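Local atomic coordinates of uncharacterized protein (Bacteroides caccae, PDB entry 4R4K), a protein that is of unknown function but has a cystatin-like fold of the NTF2 clan and binds polyethylene glycol chains in the crystal. Residues A[21-26]-A[58-63]; A[27-32]-A[113-118]. One frame throughout, in Å; residues are numbered along the deposited sequence.

Contact 1 (A[21-26]-A[58-63]). With PEU (2,5,8,11,14,17,20,23,26,29,32,35,38,41,44,47,50,53,56,59,62,65,68,71,74,77,80-heptacosaoxadooctacontan-82-ol), chain J.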
ATOM      1  N   SER A  21       0.878  -1.499  13.475  1.00 22.26           N
ATOM      2  CA  SER A  21       0.475  -2.228  14.691  1.00 21.95           C
ATOM      3  C   SER A  21      -0.996  -2.030  15.081  1.00 22.53           C
ATOM      4  O   SER A  21      -1.492  -2.737  15.952  1.00 23.07           O
ATOM      5  CB  SER A  21       1.390  -1.838  15.855  1.00 26.77           C
ATOM      6  OG  SER A  21       0.996  -0.572  16.359  1.00 30.34           O
ATOM      7  N   SER A  22      -1.692  -1.086  14.452  1.00 23.71           N
ATOM      8  CA  SER A  22      -3.080  -0.772  14.825  1.00 22.48           C
ATOM      9  C   SER A  22      -3.903  -0.352  13.617  1.00 20.18           C
ATOM     10  O   SER A  22      -3.605   0.664  12.982  1.00 20.61           O
ATOM     11  CB  SER A  22      -3.128   0.376  15.842  1.00 24.19           C
ATOM     12  OG  SER A  22      -4.461   0.833  16.053  1.00 25.01           O
ATOM     13  N   ALA A  23      -4.943  -1.121  13.316  1.00 22.06           N
ATOM     14  CA  ALA A  23      -5.830  -0.805  12.184  1.00 19.12           C
ATOM     15  C   ALA A  23      -6.501   0.553  12.337  1.00 20.22           C
ATOM     16  O   ALA A  23      -6.546   1.342  11.384  1.00 19.62           O
ATOM     17  CB  ALA A  23      -6.885  -1.876  12.034  1.00 18.64           C
ATOM     18  N   ALA A  24      -7.014   0.831  13.541  1.00 20.60           N
ATOM     19  CA  ALA A  24      -7.690   2.120  13.769  1.00 21.89           C
ATOM     20  C   ALA A  24      -6.739   3.285  13.517  1.00 21.29           C
ATOM     21  O   ALA A  24      -7.091   4.233  12.812  1.00 23.64           O
ATOM     22  CB  ALA A  24      -8.231   2.200  15.183  1.00 24.57           C
ATOM     23  N   PHE A  25      -5.514   3.194  14.023  1.00 21.16           N
ATOM     24  CA  PHE A  25      -4.537   4.255  13.774  1.00 22.86           C
ATOM     25  C   PHE A  25      -4.187   4.348  12.289  1.00 25.05           C
ATOM     26  O   PHE A  25      -4.108   5.445  11.709  1.00 21.32           O
ATOM     27  CB  PHE A  25      -3.270   4.034  14.595  1.00 23.21           C
ATOM     28  CG  PHE A  25      -2.218   5.077  14.380  1.00 23.66           C
ATOM     29  CD1 PHE A  25      -2.334   6.323  14.949  1.00 26.74           C
ATOM     30  CD2 PHE A  25      -1.103   4.818  13.570  1.00 22.03           C
ATOM     31  CE1 PHE A  25      -1.351   7.275  14.753  1.00 25.11           C
ATOM     32  CE2 PHE A  25      -0.117   5.772  13.362  1.00 22.82           C
ATOM     33  CZ  PHE A  25      -0.249   7.007  13.957  1.00 23.71           C
ATOM     34  N   GLN A  26      -3.942   3.192  11.670  1.00 22.06           N
ATOM     35  CA  GLN A  26      -3.599   3.160  10.253  1.00 19.51           C
ATOM     36  C   GLN A  26      -4.603   3.939   9.384  1.00 16.59           C
ATOM     37  O   GLN A  26      -4.220   4.767   8.547  1.00 19.00           O
ATOM     38  CB  GLN A  26      -3.449   1.705   9.765  1.00 18.75           C
ATOM     39  CG  GLN A  26      -3.050   1.626   8.307  1.00 18.78           C
ATOM     40  CD  GLN A  26      -2.472   0.287   7.829  1.00 18.43           C
ATOM     41  OE1 GLN A  26      -2.686  -0.082   6.681  1.00 16.01           O
ATOM     42  NE2 GLN A  26      -1.752  -0.436   8.699  1.00 17.23           N
ATOM     43  N   TRP A  58      -9.150  -0.066   0.927  1.00 21.06           N
ATOM     44  CA  TRP A  58      -7.793  -0.134   1.469  1.00 18.81           C
ATOM     45  C   TRP A  58      -7.427  -1.475   2.110  1.00 18.35           C
ATOM     46  O   TRP A  58      -8.065  -1.881   3.062  1.00 18.82           O
ATOM     47  CB  TRP A  58      -7.588   0.959   2.528  1.00 19.60           C
ATOM     48  CG  TRP A  58      -6.228   0.943   3.142  1.00 16.68           C
ATOM     49  CD1 TRP A  58      -5.891   0.530   4.408  1.00 17.01           C
ATOM     50  CD2 TRP A  58      -5.009   1.331   2.499  1.00 16.68           C
ATOM     51  NE1 TRP A  58      -4.525   0.636   4.590  1.00 18.09           N
ATOM     52  CE2 TRP A  58      -3.960   1.119   3.433  1.00 16.73           C
ATOM     53  CE3 TRP A  58      -4.700   1.807   1.216  1.00 17.99           C
ATOM     54  CZ2 TRP A  58      -2.635   1.392   3.128  1.00 17.61           C
ATOM     55  CZ3 TRP A  58      -3.380   2.085   0.925  1.00 20.81           C
ATOM     56  CH2 TRP A  58      -2.369   1.880   1.876  1.00 20.73           C
ATOM     57  N   PRO A  59      -6.376  -2.143   1.597  1.00 16.11           N
ATOM     58  CA  PRO A  59      -5.824  -3.298   2.322  1.00 18.51           C
ATOM     59  C   PRO A  59      -4.861  -2.863   3.422  1.00 19.94           C
ATOM     60  O   PRO A  59      -3.834  -2.254   3.128  1.00 19.62           O
ATOM     61  CB  PRO A  59      -5.056  -4.079   1.231  1.00 17.70           C
ATOM     62  CG  PRO A  59      -5.376  -3.380  -0.069  1.00 21.58           C
ATOM     63  CD  PRO A  59      -5.711  -1.977   0.306  1.00 18.24           C
ATOM     64  N   LEU A  60      -5.152  -3.250   4.659  1.00 18.20           N
ATOM     65  CA  LEU A  60      -4.300  -2.923   5.775  1.00 17.52           C
ATOM     66  C   LEU A  60      -2.918  -3.559   5.632  1.00 16.75           C
ATOM     67  O   LEU A  60      -2.809  -4.749   5.311  1.00 18.85           O
ATOM     68  CB  LEU A  60      -4.983  -3.326   7.085  1.00 17.12           C
ATOM     69  CG  LEU A  60      -6.242  -2.512   7.437  1.00 17.43           C
ATOM     70  CD1 LEU A  60      -7.095  -3.245   8.458  1.00 16.34           C
ATOM     71  CD2 LEU A  60      -5.893  -1.129   7.960  1.00 19.21           C
ATOM     72  N   LEU A  61      -1.895  -2.746   5.895  1.00 17.40           N
ATOM     73  CA  LEU A  61      -0.487  -3.129   5.748  1.00 17.68           C
ATOM     74  C   LEU A  61       0.135  -3.476   7.094  1.00 17.41           C
ATOM     75  O   LEU A  61       0.003  -2.721   8.052  1.00 16.54           O
ATOM     76  CB  LEU A  61       0.297  -1.980   5.143  1.00 18.00           C
ATOM     77  CG  LEU A  61      -0.126  -1.653   3.718  1.00 19.39           C
ATOM     78  CD1 LEU A  61       0.589  -0.399   3.270  1.00 22.99           C
ATOM     79  CD2 LEU A  61       0.125  -2.809   2.756  1.00 26.92           C
ATOM     80  N   ASP A  62       0.765  -4.647   7.173  1.00 16.49           N
ATOM     81  CA  ASP A  62       1.379  -5.089   8.418  1.00 16.54           C
ATOM     82  C   ASP A  62       2.881  -4.899   8.442  1.00 20.50           C
ATOM     83  O   ASP A  62       3.471  -4.501   7.443  1.00 18.92           O
ATOM     84  CB  ASP A  62       0.955  -6.526   8.747  1.00 21.36           C
ATOM     85  CG  ASP A  62       1.542  -7.573   7.827  1.00 29.34           C
ATOM     86  OD1 ASP A  62       2.515  -7.311   7.084  1.00 24.74           O
ATOM     87  OD2 ASP A  62       1.031  -8.717   7.875  1.00 34.01           O
ATOM     88  N   SER A  63       3.490  -5.170   9.590  1.00 18.66           N
ATOM     89  CA  SER A  63       4.921  -4.876   9.781  1.00 21.42           C
ATOM     90  C   SER A  63       5.797  -5.736   8.885  1.00 20.77           C
ATOM     91  O   SER A  63       6.820  -5.275   8.399  1.00 23.45           O
ATOM     92  CB  SER A  63       5.335  -5.056  11.236  1.00 22.61           C
ATOM     93  OG  SER A  63       5.106  -6.369  11.665  1.00 26.63           O
TER
HETATM   94  OCV PEU J 206      -3.155 -15.970   9.437  1.00 59.91           O
HETATM   95  CCW PEU J 206      -3.547 -14.718   8.898  1.00 59.16           C
HETATM   96  CCX PEU J 206      -2.803 -13.583   9.575  1.00 64.56           C
HETATM   97  OCY PEU J 206      -2.840 -12.471   8.679  1.00 70.44           O
HETATM   98  CCZ PEU J 206      -3.712 -11.402   9.053  1.00 58.71           C
HETATM   99  CDA PEU J 206      -2.899 -10.124   8.945  1.00 57.20           C
HETATM  100  ODB PEU J 206      -2.023 -10.050  10.062  1.00 64.55           O
HETATM  101  CDC PEU J 206      -0.827  -9.288   9.866  1.00 48.08           C
HETATM  102  CDD PEU J 206       0.365  -9.933  10.579  1.00 52.31           C
HETATM  103  ODE PEU J 206       0.964  -9.015  11.510  1.00 48.22           O
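Gln26 of helix 23-28 reaches across to the loop 58-63 and carries most of this contact. CG stands anti to the backbone N (chi1 -178°) and the chain runs on extended from there. CB passes the methyl CD2 of Leu60 at the edge of contact. CG lies 4.0 Å from Leu60 CD2 and also nears Trp58 NE1; CD comes slightly nearer that methyl. At the tip, OE1 accepts two bonds, both in the amide plane and on lone pairs. One is from Trp58 NE1, 2.9 Å from Gln26 OE1, which lies almost in the indole plane; amide and indole are turned 76° apart. The other is from Leu61 N, also 2.9 Å from Gln26 OE1 and nearly straight at 173°. NE2 gives a bond to Leu61 O, 3.0 Å from Gln26 NE2, and another to Phe19 O of helix 12-21. The amide is thereby fixed against a flip. An alanine here would probably leave the buried Trp58 NE1 and the backbone N and O of Leu61 without these partners. Earlier on the helix, Ala23 CB meets Leu60 CD1 at 3.8 Å, and Phe149 of helix 135-152 touches both. Ser22 is the N-cap of helix 23-28. The paired bonds to Leu61 N and O are a side-chain amide gripping a loop backbone, next to polyethylene glycol pockets, one lined by Leu60 and Leu61, another by Asp62.

Contact 2 (A[27-32]-A[113-118]); sequences YTRIKF and DGKWYV. With ACT (acetate ion), chain E.
Thr28 sets its carbonyl O by the edge of the Tyr117 ring, 3.7 Å from Tyr117 CE2. Arg29 follows and does most of the polar work. Arg29 O accepts from Val118 N at 2.8 Å. The side chain bends at chi2 (-54°), and CD makes an off-centre CH-pi contact with one side of the Tyr117 ring. NH1 then gives a bond to Trp116 O, 2.9 Å from Arg29 NH1. Lys115 CB lies over one face of the guanidinium, toward its rim. NH2 forms a salt bridge with Glu10 and also bonds an acetate O, 3.0 Å from Arg29 NH2; the acetate probably comes from the crystallisation liquor. Ile30 makes a single backbone bridge with Val118. Their side chains lie side by side and point the same way, with Ile30 CG1 4.1 Å from Val118 CB. Lys31 N donates to Val118 O at 2.9 Å, nearly straight at 176°. In one of its two conformers, the Lys31 chain lies over the opposite face of Tyr117 and NZ stands 4.0 Å from the ring centroid, a cation-pi contact that is doubtful as a fixed one. Asp113 accepts from Tyr117 OH through OD2 and from Lys115 N through OD1, the second bond closing an Asx turn. The segment 27-32 thus leaves its helix and meets strand 116-123, an outermost strand of the five-stranded antiparallel sheet, at a single bridge, its direction 62° from the strand's. Phe19 of helix 12-21 touches Arg29, Ile30 and Val118, while Val106 and Phe108 of strand 104-110 meet Val118.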
ATOM      1  N   TYR A  27      -5.895   3.670   9.592  1.00 17.99           N
ATOM      2  CA  TYR A  27      -6.915   4.365   8.819  1.00 20.39           C
ATOM      3  C   TYR A  27      -6.872   5.889   8.997  1.00 21.97           C
ATOM      4  O   TYR A  27      -7.105   6.652   8.042  1.00 20.43           O
ATOM      5  CB  TYR A  27      -8.312   3.875   9.168  1.00 20.38           C
ATOM      6  CG  TYR A  27      -8.699   2.569   8.546  1.00 23.19           C
ATOM      7  CD1 TYR A  27      -8.723   2.418   7.165  1.00 20.46           C
ATOM      8  CD2 TYR A  27      -9.062   1.498   9.341  1.00 22.54           C
ATOM      9  CE1 TYR A  27      -9.119   1.213   6.594  1.00 22.36           C
ATOM     10  CE2 TYR A  27      -9.441   0.299   8.795  1.00 24.06           C
ATOM     11  CZ  TYR A  27      -9.471   0.173   7.420  1.00 22.23           C
ATOM     12  OH  TYR A  27      -9.824  -1.016   6.896  1.00 23.58           O
ATOM     13  N   THR A  28      -6.499   6.346  10.176  1.00 18.34           N
ATOM     14  CA  THR A  28      -6.409   7.809  10.424  1.00 20.28           C
ATOM     15  C   THR A  28      -5.248   8.465   9.696  1.00 20.74           C
ATOM     16  O   THR A  28      -5.227   9.694   9.555  1.00 20.51           O
ATOM     17  CB  THR A  28      -6.284   8.181  11.935  1.00 22.14           C
ATOM     18  OG1 THR A  28      -4.998   7.849  12.478  1.00 20.84           O
ATOM     19  CG2 THR A  28      -7.408   7.574  12.774  1.00 24.84           C
ATOM     20  N   ARG A  29      -4.269   7.665   9.251  1.00 19.11           N
ATOM     21  CA  ARG A  29      -3.069   8.190   8.599  1.00 16.16           C
ATOM     22  C   ARG A  29      -2.974   7.901   7.114  1.00 19.59           C
ATOM     23  O   ARG A  29      -1.888   7.842   6.544  1.00 19.67           O
ATOM     24  CB  ARG A  29      -1.832   7.707   9.328  1.00 17.66           C
ATOM     25  CG  ARG A  29      -1.708   8.221  10.736  1.00 17.25           C
ATOM     26  CD  ARG A  29      -1.789   9.745  10.831  1.00 18.59           C
ATOM     27  NE  ARG A  29      -1.377  10.178  12.154  1.00 18.82           N
ATOM     28  CZ  ARG A  29      -0.116  10.312  12.555  1.00 21.18           C
ATOM     29  NH1 ARG A  29       0.914  10.112  11.736  1.00 20.18           N
ATOM     30  NH2 ARG A  29       0.119  10.655  13.805  1.00 23.38           N
ATOM     31  N   ILE A  30      -4.125   7.758   6.481  1.00 16.95           N
ATOM     32  CA  ILE A  30      -4.187   7.621   5.047  1.00 20.08           C
ATOM     33  C   ILE A  30      -5.091   8.723   4.519  1.00 21.27           C
ATOM     34  O   ILE A  30      -6.193   8.912   5.037  1.00 23.41           O
ATOM     35  CB  ILE A  30      -4.733   6.252   4.627  1.00 18.08           C
ATOM     36  CG1 ILE A  30      -3.870   5.136   5.244  1.00 19.34           C
ATOM     37  CG2 ILE A  30      -4.731   6.179   3.105  1.00 21.28           C
ATOM     38  CD1 ILE A  30      -4.490   3.756   5.205  1.00 21.25           C
ATOM     39  N   LYS A  31      -4.596   9.474   3.537  1.00 22.30           N
ATOM     40  CA  LYS A  31      -5.375  10.564   2.944  0.50 23.13           C
ATOM     41  C   LYS A  31      -6.172  10.070   1.733  1.00 21.35           C
ATOM     42  O   LYS A  31      -5.665  10.015   0.626  1.00 20.87           O
ATOM     43  CB  LYS A  31      -4.470  11.742   2.580  0.50 24.45           C
ATOM     44  CG  LYS A  31      -3.955  12.495   3.815  0.50 27.41           C
ATOM     45  CD  LYS A  31      -3.091  13.695   3.455  0.50 33.42           C
ATOM     46  CE  LYS A  31      -2.974  14.722   4.590  0.50 38.75           C
ATOM     47  NZ  LYS A  31      -4.166  14.797   5.487  0.50 37.50           N
ATOM     48  N   PHE A  32      -7.423   9.692   1.977  1.00 24.36           N
ATOM     49  CA  PHE A  32      -8.334   9.216   0.956  1.00 24.09           C
ATOM     50  C   PHE A  32      -9.098  10.385   0.344  1.00 27.65           C
ATOM     51  O   PHE A  32      -9.424  11.335   1.054  1.00 26.65           O
ATOM     52  CB  PHE A  32      -9.351   8.237   1.561  1.00 24.51           C
ATOM     53  CG  PHE A  32      -8.743   6.968   2.105  1.00 21.13           C
ATOM     54  CD1 PHE A  32      -8.252   5.991   1.246  1.00 21.30           C
ATOM     55  CD2 PHE A  32      -8.696   6.715   3.494  1.00 23.11           C
ATOM     56  CE1 PHE A  32      -7.711   4.821   1.740  1.00 21.60           C
ATOM     57  CE2 PHE A  32      -8.154   5.527   3.995  1.00 23.69           C
ATOM     58  CZ  PHE A  32      -7.662   4.582   3.122  1.00 21.72           C
ATOM     59  N   ASP A 113       1.547  19.611   9.407  1.00 26.89           N
ATOM     60  CA  ASP A 113       1.380  19.361  10.840  1.00 26.98           C
ATOM     61  C   ASP A 113       2.472  18.466  11.489  1.00 22.39           C
ATOM     62  O   ASP A 113       2.487  18.324  12.709  1.00 23.97           O
ATOM     63  CB  ASP A 113      -0.012  18.789  11.141  1.00 29.27           C
ATOM     64  CG  ASP A 113      -0.262  17.424  10.493  1.00 35.89           C
ATOM     65  OD1 ASP A 113       0.673  16.840   9.919  1.00 29.95           O
ATOM     66  OD2 ASP A 113      -1.402  16.925  10.567  1.00 36.84           O
ATOM     67  N   GLY A 114       3.405  17.920  10.709  1.00 22.52           N
ATOM     68  CA  GLY A 114       4.502  17.070  11.229  1.00 23.58           C
ATOM     69  C   GLY A 114       4.144  15.596  11.319  1.00 20.49           C
ATOM     70  O   GLY A 114       4.958  14.766  11.750  1.00 20.79           O
ATOM     71  N   LYS A 115       2.932  15.259  10.892  1.00 19.50           N
ATOM     72  CA  LYS A 115       2.481  13.867  10.937  1.00 19.58           C
ATOM     73  C   LYS A 115       2.706  13.197   9.588  1.00 19.28           C
ATOM     74  O   LYS A 115       2.569  13.812   8.543  1.00 19.01           O
ATOM     75  CB  LYS A 115       1.007  13.804  11.302  1.00 20.84           C
ATOM     76  CG  LYS A 115       0.676  14.291  12.696  1.00 25.16           C
ATOM     77  CD  LYS A 115      -0.819  14.173  12.962  1.00 28.23           C
ATOM     78  CE  LYS A 115      -1.184  14.573  14.374  1.00 30.76           C
ATOM     79  NZ  LYS A 115      -2.649  14.470  14.586  1.00 30.12           N
ATOM     80  N   TRP A 116       3.018  11.909   9.631  1.00 18.67           N
ATOM     81  CA  TRP A 116       3.154  11.114   8.417  1.00 18.84           C
ATOM     82  C   TRP A 116       1.813  10.549   7.970  1.00 18.14           C
ATOM     83  O   TRP A 116       1.001  10.115   8.796  1.00 16.39           O
ATOM     84  CB  TRP A 116       4.133   9.977   8.638  1.00 17.23           C
ATOM     85  CG  TRP A 116       5.551  10.428   8.730  1.00 16.27           C
ATOM     86  CD1 TRP A 116       6.255  10.665   9.868  1.00 17.10           C
ATOM     87  CD2 TRP A 116       6.459  10.625   7.646  1.00 18.26           C
ATOM     88  NE1 TRP A 116       7.534  11.026   9.558  1.00 19.36           N
ATOM     89  CE2 TRP A 116       7.696  11.000   8.201  1.00 18.07           C
ATOM     90  CE3 TRP A 116       6.347  10.534   6.260  1.00 16.72           C
ATOM     91  CZ2 TRP A 116       8.814  11.300   7.418  1.00 21.47           C
ATOM     92  CZ3 TRP A 116       7.460  10.807   5.483  1.00 19.51           C
ATOM     93  CH2 TRP A 116       8.681  11.185   6.062  1.00 19.55           C
ATOM     94  N   TYR A 117       1.610  10.566   6.663  1.00 18.44           N
ATOM     95  CA  TYR A 117       0.450   9.978   6.030  1.00 19.21           C
ATOM     96  C   TYR A 117       0.848   9.209   4.783  1.00 18.11           C
ATOM     97  O   TYR A 117       1.823   9.554   4.098  1.00 18.78           O
ATOM     98  CB  TYR A 117      -0.525  11.049   5.569  1.00 19.74           C
ATOM     99  CG  TYR A 117      -1.113  11.848   6.655  1.00 19.01           C
ATOM    100  CD1 TYR A 117      -0.448  12.957   7.120  1.00 19.86           C
ATOM    101  CD2 TYR A 117      -2.347  11.531   7.218  1.00 21.29           C
ATOM    102  CE1 TYR A 117      -0.990  13.698   8.127  1.00 23.90           C
ATOM    103  CE2 TYR A 117      -2.891  12.268   8.243  1.00 22.00           C
ATOM    104  CZ  TYR A 117      -2.198  13.367   8.675  1.00 25.66           C
ATOM    105  OH  TYR A 117      -2.697  14.107   9.695  1.00 30.71           O
ATOM    106  N   VAL A 118       0.043   8.201   4.486  1.00 18.36           N
ATOM    107  CA  VAL A 118       0.060   7.594   3.162  1.00 18.55           C
ATOM    108  C   VAL A 118      -0.774   8.478   2.249  1.00 18.10           C
ATOM    109  O   VAL A 118      -1.909   8.802   2.586  1.00 18.95           O
ATOM    110  CB  VAL A 118      -0.507   6.175   3.186  1.00 17.32           C
ATOM    111  CG1 VAL A 118      -0.709   5.662   1.758  1.00 18.79           C
ATOM    112  CG2 VAL A 118       0.440   5.278   3.954  1.00 18.00           C
TER
HETATM  113  C   ACT E 201      -3.039  10.874  16.561  1.00 46.73           C
HETATM  114  O   ACT E 201      -1.903  10.935  16.068  1.00 36.71           O
HETATM  115  OXT ACT E 201      -3.658  11.915  16.858  1.00 61.78           O
HETATM  116  CH3 ACT E 201      -3.669   9.535  16.806  1.00 48.15           C

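Overall arrangement
Both contacts use helix 23-28 and the residues that follow it. Contact 1 is buried and joins the first part of the helix to a loop without regular structure. Contact 2 is only partly buried and joins the residues just after the helix to strand 116-123 of the sheet. In contact 1 one neutral amide supplies every bond across. Contact 2 has two backbone bonds and one from an arginine side chain, and adds that buried arginine and more exposed lysine chains around a tyrosine. The two meet directly, their centres about 12 Å apart: Trp58 packs on Ile30 and Phe32, and Leu60 on Tyr27. Helix 12-21 borders both.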